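Local coordinates for 5'-tyrosyl-DNA phosphodiesterase (Caenorhabditis elegans, PDB 4FVA), which belongs to the endonuclease/exonuclease/phosphatase family, has a DNase I-like fold of two packed beta sheets, and carries a magnesium ion, at residues F12-M17 against G157-F162; V227-E232 against W248-T253. All coordinates share one frame; numbering follows the deposited sequence.

Overall arrangement
Both contacts bear on one sheet of the DNase I-like sandwich, where strand 13-20 lies beside strand 249-255 and the latter beside strand 226-232 at one edge of the sheet. Interaction 1 looks across the sandwich: residues 12-17 meet residues 157-162 of the other sheet, and the touching groups are entirely apolar, mostly buried side chains. Interaction 2 runs within the sheet: residues 227-232 and 248-253 are antiparallel neighbours joined by backbone hydrogen bonds, with mostly polar side chains on one face and apolar ones on the other. The two sites connect directly, since Val-16 N lies 2.6 Å from Ala-252 O, a probable hydrogen bond between neighbouring strands 13-20 and 249-255.

Interaction 1. Residues F12-M17 against G157-F162; sequences FEVSVM and GALVFF
The first torsions of Val-16 and Phe-161 bring a methyl and a ring together: Val-16 CG2 is anti to the carbonyl carbon, beside the backbone N, and Phe-161 CG is placed likewise (chi1 -63°). This is face-to-face packing of the two sheets in a DNase I-like beta sandwich. The axes of strands 13-17 and 159-162 stay 9.9 Å apart at closest approach, too far for backbone pairing, and run at 17° to each other in the same sense, so side chains fill the gap.

The principal feature is a CH-pi contact. Val-16 CG2 stands 4.0 Å from the centroid of the Phe-161 ring and only 5° off the ring normal. Its distance to Phe-161 CD2, 4.1 Å, is matched by those to CG and CE2, as expected for a methyl over the ring centre. Phe-254 and Leu-122 also pack against this phenyl, while Leu-224 touches both Val-14 and Leu-159. Behind residues 157-162, Val-160 and Phe-162 touch helix 134-154.

Phe-12, poorly ordered, adds a marginal contact, its CE1 lying 4.5 Å from Leu-159 CD1. Val-14 CG1, between its own backbone N and carbonyl carbon, meets two side chains tip to tip, approaching Leu-159 CD1 to 4.1 Å and Phe-161 CZ to 3.9 Å.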
ATOM      1  N   PHE A  12     -12.260  -9.178 -16.642  1.00 65.40           N
ATOM      2  CA  PHE A  12     -11.700  -7.923 -16.145  1.00 57.78           C
ATOM      3  C   PHE A  12     -10.779  -8.258 -14.983  1.00 49.45           C
ATOM      4  O   PHE A  12     -11.120  -9.082 -14.128  1.00 46.33           O
ATOM      5  CB  PHE A  12     -12.766  -6.936 -15.682  1.00 61.00           C
ATOM      6  CG  PHE A  12     -12.221  -5.565 -15.385  1.00 69.00           C
ATOM      7  CD1 PHE A  12     -11.524  -5.325 -14.204  1.00 68.90           C
ATOM      8  CD2 PHE A  12     -12.412  -4.514 -16.272  1.00 72.39           C
ATOM      9  CE1 PHE A  12     -11.017  -4.070 -13.923  1.00 67.83           C
ATOM     10  CE2 PHE A  12     -11.912  -3.254 -15.995  1.00 71.36           C
ATOM     11  CZ  PHE A  12     -11.212  -3.032 -14.818  1.00 69.87           C
ATOM     12  N   GLU A  13      -9.615  -7.627 -14.952  1.00 46.25           N
ATOM     13  CA  GLU A  13      -8.636  -7.957 -13.935  1.00 42.39           C
ATOM     14  C   GLU A  13      -7.774  -6.727 -13.641  1.00 39.23           C
ATOM     15  O   GLU A  13      -7.428  -5.975 -14.553  1.00 43.84           O
ATOM     16  CB  GLU A  13      -7.823  -9.157 -14.423  1.00 44.31           C
ATOM     17  CG  GLU A  13      -6.654  -9.597 -13.581  1.00 53.29           C
ATOM     18  CD  GLU A  13      -6.104 -10.921 -14.084  1.00 64.96           C
ATOM     19  OE1 GLU A  13      -6.783 -11.557 -14.922  1.00 70.18           O
ATOM     20  OE2 GLU A  13      -5.017 -11.337 -13.638  1.00 65.20           O
ATOM     21  N   VAL A  14      -7.492  -6.484 -12.364  1.00 35.13           N
ATOM     22  CA  VAL A  14      -6.620  -5.374 -11.974  1.00 32.57           C
ATOM     23  C   VAL A  14      -5.755  -5.797 -10.788  1.00 30.40           C
ATOM     24  O   VAL A  14      -6.256  -6.414  -9.839  1.00 29.82           O
ATOM     25  CB  VAL A  14      -7.405  -4.089 -11.649  1.00 35.27           C
ATOM     26  CG1 VAL A  14      -8.402  -4.346 -10.537  1.00 35.18           C
ATOM     27  CG2 VAL A  14      -6.451  -2.981 -11.242  1.00 43.45           C
ATOM     28  N   SER A  15      -4.455  -5.506 -10.859  1.00 27.07           N
ATOM     29  CA  SER A  15      -3.533  -5.870  -9.782  1.00 25.00           C
ATOM     30  C   SER A  15      -3.089  -4.647  -8.974  1.00 26.12           C
ATOM     31  O   SER A  15      -2.728  -3.602  -9.533  1.00 22.12           O
ATOM     32  CB  SER A  15      -2.309  -6.615 -10.328  1.00 20.84           C
ATOM     33  OG  SER A  15      -1.608  -5.811 -11.257  1.00 33.11           O
ATOM     34  N   VAL A  16      -3.108  -4.785  -7.652  1.00 24.76           N
ATOM     35  CA  VAL A  16      -2.706  -3.696  -6.783  1.00 19.97           C
ATOM     36  C   VAL A  16      -1.601  -4.193  -5.872  1.00 22.35           C
ATOM     37  O   VAL A  16      -1.740  -5.233  -5.212  1.00 21.36           O
ATOM     38  CB  VAL A  16      -3.864  -3.177  -5.930  1.00 19.72           C
ATOM     39  CG1 VAL A  16      -3.391  -1.980  -5.077  1.00 19.49           C
ATOM     40  CG2 VAL A  16      -5.051  -2.781  -6.812  1.00 22.62           C
ATOM     41  N   MET A  17      -0.499  -3.454  -5.862  1.00 20.15           N
ATOM     42  CA  MET A  17       0.663  -3.778  -5.049  1.00 20.38           C
ATOM     43  C   MET A  17       0.872  -2.638  -4.063  1.00 20.12           C
ATOM     44  O   MET A  17       0.660  -1.473  -4.416  1.00 19.80           O
ATOM     45  CB  MET A  17       1.897  -3.944  -5.939  1.00 20.56           C
ATOM     46  CG  MET A  17       3.192  -4.220  -5.173  1.00 24.12           C
ATOM     47  SD  MET A  17       4.469  -4.679  -6.343  1.00 27.49           S
ATOM     48  CE  MET A  17       5.935  -4.447  -5.344  1.00 37.29           C
ATOM     49  N   GLY A 157     -21.312   0.838  -7.667  1.00 29.59           N
ATOM     50  CA  GLY A 157     -20.686   0.252  -8.835  1.00 32.21           C
ATOM     51  C   GLY A 157     -19.207   0.564  -9.005  1.00 32.52           C
ATOM     52  O   GLY A 157     -18.570   0.018  -9.905  1.00 32.43           O
ATOM     53  N   ALA A 158     -18.659   1.462  -8.185  1.00 24.54           N
ATOM     54  CA  ALA A 158     -17.229   1.778  -8.291  1.00 29.03           C
ATOM     55  C   ALA A 158     -16.332   0.720  -7.651  1.00 25.18           C
ATOM     56  O   ALA A 158     -16.744   0.008  -6.729  1.00 19.49           O
ATOM     57  CB  ALA A 158     -16.916   3.146  -7.690  1.00 17.75           C
ATOM     58  N   LEU A 159     -15.100   0.634  -8.138  1.00 25.10           N
ATOM     59  CA  LEU A 159     -14.072  -0.156  -7.456  1.00 20.52           C
ATOM     60  C   LEU A 159     -13.377   0.756  -6.459  1.00 22.72           C
ATOM     61  O   LEU A 159     -12.938   1.855  -6.817  1.00 25.98           O
ATOM     62  CB  LEU A 159     -13.032  -0.663  -8.450  1.00 31.47           C
ATOM     63  CG  LEU A 159     -13.120  -2.097  -8.955  1.00 38.81           C
ATOM     64  CD1 LEU A 159     -11.920  -2.418  -9.848  1.00 40.13           C
ATOM     65  CD2 LEU A 159     -13.188  -3.046  -7.779  1.00 37.18           C
ATOM     66  N   VAL A 160     -13.314   0.331  -5.202  1.00 26.85           N
ATOM     67  CA  VAL A 160     -12.617   1.105  -4.183  1.00 18.12           C
ATOM     68  C   VAL A 160     -11.511   0.241  -3.559  1.00 28.70           C
ATOM     69  O   VAL A 160     -11.777  -0.864  -3.055  1.00 25.12           O
ATOM     70  CB  VAL A 160     -13.593   1.600  -3.084  1.00 23.87           C
ATOM     71  CG1 VAL A 160     -12.854   2.416  -2.047  1.00 28.18           C
ATOM     72  CG2 VAL A 160     -14.726   2.429  -3.694  1.00 25.95           C
ATOM     73  N   PHE A 161     -10.275   0.740  -3.595  1.00 20.80           N
ATOM     74  CA  PHE A 161      -9.151   0.060  -2.937  1.00 22.83           C
ATOM     75  C   PHE A 161      -8.597   0.922  -1.809  1.00 21.73           C
ATOM     76  O   PHE A 161      -8.152   2.059  -2.032  1.00 24.80           O
ATOM     77  CB  PHE A 161      -8.027  -0.271  -3.938  1.00 18.95           C
ATOM     78  CG  PHE A 161      -8.452  -1.235  -5.018  1.00 20.43           C
ATOM     79  CD1 PHE A 161      -8.736  -2.553  -4.710  1.00 19.15           C
ATOM     80  CD2 PHE A 161      -8.590  -0.806  -6.340  1.00 27.21           C
ATOM     81  CE1 PHE A 161      -9.147  -3.446  -5.695  1.00 23.61           C
ATOM     82  CE2 PHE A 161      -8.998  -1.693  -7.342  1.00 24.51           C
ATOM     83  CZ  PHE A 161      -9.276  -3.021  -7.013  1.00 22.55           C
ATOM     84  N   PHE A 162      -8.611   0.378  -0.602  1.00 21.80           N
ATOM     85  CA  PHE A 162      -8.018   1.077   0.537  1.00 21.49           C
ATOM     86  C   PHE A 162      -6.968   0.235   1.246  1.00 21.87           C
ATOM     87  O   PHE A 162      -7.219  -0.932   1.560  1.00 19.21           O
ATOM     88  CB  PHE A 162      -9.080   1.480   1.548  1.00 18.55           C
ATOM     89  CG  PHE A 162      -8.505   1.832   2.880  1.00 24.00           C
ATOM     90  CD1 PHE A 162      -7.792   3.013   3.055  1.00 22.64           C
ATOM     91  CD2 PHE A 162      -8.623   0.957   3.942  1.00 19.76           C
ATOM     92  CE1 PHE A 162      -7.230   3.328   4.293  1.00 25.26           C
ATOM     93  CE2 PHE A 162      -8.071   1.264   5.182  1.00 28.74           C
ATOM     94  CZ  PHE A 162      -7.368   2.451   5.353  1.00 25.30           C
TER

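Interaction 2. Residues V227-E232 against W248-T253; sequences VKFTLE and WAINAT
Glu-232 lies opposite Ala-249 in a hydrogen-bonded antiparallel pair, and its side chain runs over the mostly polar face of the two strands. Glu-232 CB comes first, 4.1 Å from Ala-249 CB. Glu-232 CG then packs on Asn-251, 3.8 Å from its CB. A bend at chi2 (-74°) sets CD, and beyond it Glu-232 OE2 accepts a hydrogen bond from Thr-230 OG1 at 2.9 Å, on the anti side of the carboxylate and somewhat out of its plane. Glu-232 OE2 is also 3.7 Å from Asn-251 ND2, a proximity rather than a bond, with the carboxylate and amide planes 71° apart. The amide turns instead to the threonine: Asn-251 ND2 donates weakly to Thr-230 OG1, 3.4 Å away at an N-H...O angle of 146°. The Thr-230 hydroxyl thus gives to the acid and receives, weakly, from the amide, linking three side chains of this face.

Beneath them, three hydrogen-bonded pairs supply six backbone bonds, for example Thr-253 N to Lys-228 O at 2.8 Å. The other face is apolar. The Phe-229 ring meets Ile-250 obliquely, Phe-229 CZ coming within 3.4 Å of Ile-250 CG2, and the same methyl of Ile-250 is touched by Leu-231 CD2.

Strand 249-255 is flanked by strand 226-232 and strand 13-20, bonding to the latter through Ile-250 with Ser-18. Val-43 of helix 29-43 touches both Glu-232 and Asn-251, whereas Phe-229 meets Trp-184 of helix 183-186 edge-to-face.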
ATOM      1  N   VAL A 227     -10.103 -12.636  -5.663  1.00 36.86           N
ATOM      2  CA  VAL A 227      -8.808 -12.007  -5.449  1.00 40.53           C
ATOM      3  C   VAL A 227      -7.716 -13.055  -5.263  1.00 41.75           C
ATOM      4  O   VAL A 227      -7.914 -14.060  -4.580  1.00 46.98           O
ATOM      5  CB  VAL A 227      -8.849 -11.019  -4.243  1.00 40.35           C
ATOM      6  CG1 VAL A 227      -9.331 -11.723  -2.996  1.00 40.80           C
ATOM      7  CG2 VAL A 227      -7.479 -10.377  -4.000  1.00 36.84           C
ATOM      8  N   LYS A 228      -6.570 -12.824  -5.897  1.00 31.71           N
ATOM      9  CA  LYS A 228      -5.374 -13.600  -5.608  1.00 31.46           C
ATOM     10  C   LYS A 228      -4.367 -12.700  -4.865  1.00 27.53           C
ATOM     11  O   LYS A 228      -4.291 -11.504  -5.138  1.00 29.02           O
ATOM     12  CB  LYS A 228      -4.782 -14.134  -6.914  1.00 33.30           C
ATOM     13  CG  LYS A 228      -5.528 -15.365  -7.434  1.00 43.94           C
ATOM     14  CD  LYS A 228      -5.179 -15.701  -8.873  1.00 52.98           C
ATOM     15  CE  LYS A 228      -5.416 -17.183  -9.156  1.00 58.15           C
ATOM     16  NZ  LYS A 228      -5.325 -17.492 -10.613  1.00 58.53           N
ATOM     17  N   PHE A 229      -3.575 -13.281  -3.965  1.00 22.77           N
ATOM     18  CA  PHE A 229      -2.730 -12.502  -3.054  1.00 26.61           C
ATOM     19  C   PHE A 229      -1.366 -13.166  -2.885  1.00 26.31           C
ATOM     20  O   PHE A 229      -1.288 -14.354  -2.560  1.00 27.03           O
ATOM     21  CB  PHE A 229      -3.427 -12.355  -1.689  1.00 24.22           C
ATOM     22  CG  PHE A 229      -2.742 -11.376  -0.738  1.00 25.47           C
ATOM     23  CD1 PHE A 229      -1.602 -11.741  -0.033  1.00 25.23           C
ATOM     24  CD2 PHE A 229      -3.264 -10.103  -0.551  1.00 22.84           C
ATOM     25  CE1 PHE A 229      -0.982 -10.843   0.846  1.00 28.06           C
ATOM     26  CE2 PHE A 229      -2.670  -9.204   0.308  1.00 23.18           C
ATOM     27  CZ  PHE A 229      -1.519  -9.564   1.010  1.00 22.91           C
ATOM     28  N   THR A 230      -0.296 -12.417  -3.156  1.00 24.66           N
ATOM     29  CA  THR A 230       1.074 -12.925  -2.960  1.00 23.29           C
ATOM     30  C   THR A 230       1.944 -11.903  -2.238  1.00 23.09           C
ATOM     31  O   THR A 230       1.569 -10.736  -2.112  1.00 22.65           O
ATOM     32  CB  THR A 230       1.774 -13.266  -4.289  1.00 38.66           C
ATOM     33  OG1 THR A 230       1.999 -12.055  -5.027  1.00 40.79           O
ATOM     34  CG2 THR A 230       0.926 -14.225  -5.129  1.00 40.23           C
ATOM     35  N   LEU A 231       3.109 -12.338  -1.769  1.00 23.42           N
ATOM     36  CA  LEU A 231       4.070 -11.417  -1.177  1.00 27.53           C
ATOM     37  C   LEU A 231       5.208 -11.239  -2.159  1.00 27.68           C
ATOM     38  O   LEU A 231       5.531 -12.174  -2.886  1.00 26.44           O
ATOM     39  CB  LEU A 231       4.601 -11.960   0.154  1.00 25.92           C
ATOM     40  CG  LEU A 231       3.515 -12.086   1.219  1.00 27.44           C
ATOM     41  CD1 LEU A 231       4.066 -12.620   2.540  1.00 31.83           C
ATOM     42  CD2 LEU A 231       2.852 -10.727   1.407  1.00 23.23           C
ATOM     43  N   GLU A 232       5.829 -10.061  -2.168  1.00 26.18           N
ATOM     44  CA  GLU A 232       6.918  -9.804  -3.103  1.00 23.06           C
ATOM     45  C   GLU A 232       8.059  -9.073  -2.406  1.00 23.01           C
ATOM     46  O   GLU A 232       7.905  -8.613  -1.269  1.00 22.88           O
ATOM     47  CB  GLU A 232       6.411  -8.990  -4.295  1.00 23.90           C
ATOM     48  CG  GLU A 232       5.180  -9.576  -4.978  1.00 23.93           C
ATOM     49  CD  GLU A 232       5.514 -10.810  -5.809  1.00 29.71           C
ATOM     50  OE1 GLU A 232       6.710 -11.048  -6.088  1.00 30.91           O
ATOM     51  OE2 GLU A 232       4.578 -11.533  -6.202  1.00 34.97           O
ATOM     52  N   TRP A 248       7.833  -6.837   3.413  1.00 22.62           N
ATOM     53  CA  TRP A 248       7.538  -7.481   2.142  1.00 22.67           C
ATOM     54  C   TRP A 248       6.487  -6.631   1.436  1.00 22.20           C
ATOM     55  O   TRP A 248       5.704  -5.941   2.090  1.00 22.44           O
ATOM     56  CB  TRP A 248       6.975  -8.890   2.337  1.00 23.07           C
ATOM     57  CG  TRP A 248       7.789  -9.807   3.217  1.00 23.58           C
ATOM     58  CD1 TRP A 248       7.310 -10.722   4.119  1.00 24.67           C
ATOM     59  CD2 TRP A 248       9.219  -9.901   3.274  1.00 23.83           C
ATOM     60  NE1 TRP A 248       8.354 -11.385   4.721  1.00 24.37           N
ATOM     61  CE2 TRP A 248       9.535 -10.900   4.223  1.00 24.75           C
ATOM     62  CE3 TRP A 248      10.260  -9.247   2.609  1.00 23.71           C
ATOM     63  CZ2 TRP A 248      10.854 -11.247   4.533  1.00 24.69           C
ATOM     64  CZ3 TRP A 248      11.576  -9.597   2.919  1.00 30.01           C
ATOM     65  CH2 TRP A 248      11.856 -10.582   3.870  1.00 31.77           C
ATOM     66  N   ALA A 249       6.448  -6.679   0.112  1.00 22.13           N
ATOM     67  CA  ALA A 249       5.364  -6.012  -0.600  1.00 22.47           C
ATOM     68  C   ALA A 249       4.155  -6.943  -0.645  1.00 21.86           C
ATOM     69  O   ALA A 249       4.315  -8.160  -0.654  1.00 22.26           O
ATOM     70  CB  ALA A 249       5.804  -5.633  -2.020  1.00 27.56           C
ATOM     71  N   ILE A 250       2.953  -6.383  -0.643  1.00 21.53           N
ATOM     72  CA  ILE A 250       1.776  -7.190  -0.903  1.00 21.61           C
ATOM     73  C   ILE A 250       1.317  -6.929  -2.330  1.00 28.12           C
ATOM     74  O   ILE A 250       1.478  -5.826  -2.853  1.00 23.96           O
ATOM     75  CB  ILE A 250       0.627  -6.985   0.122  1.00 23.58           C
ATOM     76  CG1 ILE A 250       0.121  -5.546   0.134  1.00 23.37           C
ATOM     77  CG2 ILE A 250       1.079  -7.404   1.531  1.00 23.77           C
ATOM     78  CD1 ILE A 250      -1.048  -5.351   1.101  1.00 20.87           C
ATOM     79  N   ASN A 251       0.772  -7.963  -2.957  1.00 27.92           N
ATOM     80  CA  ASN A 251       0.402  -7.919  -4.359  1.00 26.14           C
ATOM     81  C   ASN A 251      -0.939  -8.632  -4.564  1.00 28.49           C
ATOM     82  O   ASN A 251      -1.020  -9.855  -4.473  1.00 23.92           O
ATOM     83  CB  ASN A 251       1.506  -8.577  -5.189  1.00 27.05           C
ATOM     84  CG  ASN A 251       1.207  -8.557  -6.679  1.00 35.45           C
ATOM     85  OD1 ASN A 251       0.621  -7.612  -7.188  1.00 31.34           O
ATOM     86  ND2 ASN A 251       1.581  -9.626  -7.376  1.00 41.18           N
ATOM     87  N   ALA A 252      -2.001  -7.873  -4.798  1.00 28.13           N
ATOM     88  CA  ALA A 252      -3.320  -8.485  -4.917  1.00 22.98           C
ATOM     89  C   ALA A 252      -3.887  -8.289  -6.311  1.00 24.85           C
ATOM     90  O   ALA A 252      -3.894  -7.160  -6.847  1.00 25.32           O
ATOM     91  CB  ALA A 252      -4.270  -7.917  -3.861  1.00 23.75           C
ATOM     92  N   THR A 253      -4.408  -9.372  -6.877  1.00 24.26           N
ATOM     93  CA  THR A 253      -5.017  -9.326  -8.206  1.00 24.38           C
ATOM     94  C   THR A 253      -6.509  -9.578  -8.072  1.00 28.36           C
ATOM     95  O   THR A 253      -6.932 -10.644  -7.600  1.00 28.16           O
ATOM     96  CB  THR A 253      -4.390 -10.366  -9.158  1.00 28.59           C
ATOM     97  OG1 THR A 253      -2.978 -10.139  -9.270  1.00 30.02           O
ATOM     98  CG2 THR A 253      -5.040 -10.292 -10.546  1.00 29.65           C
TER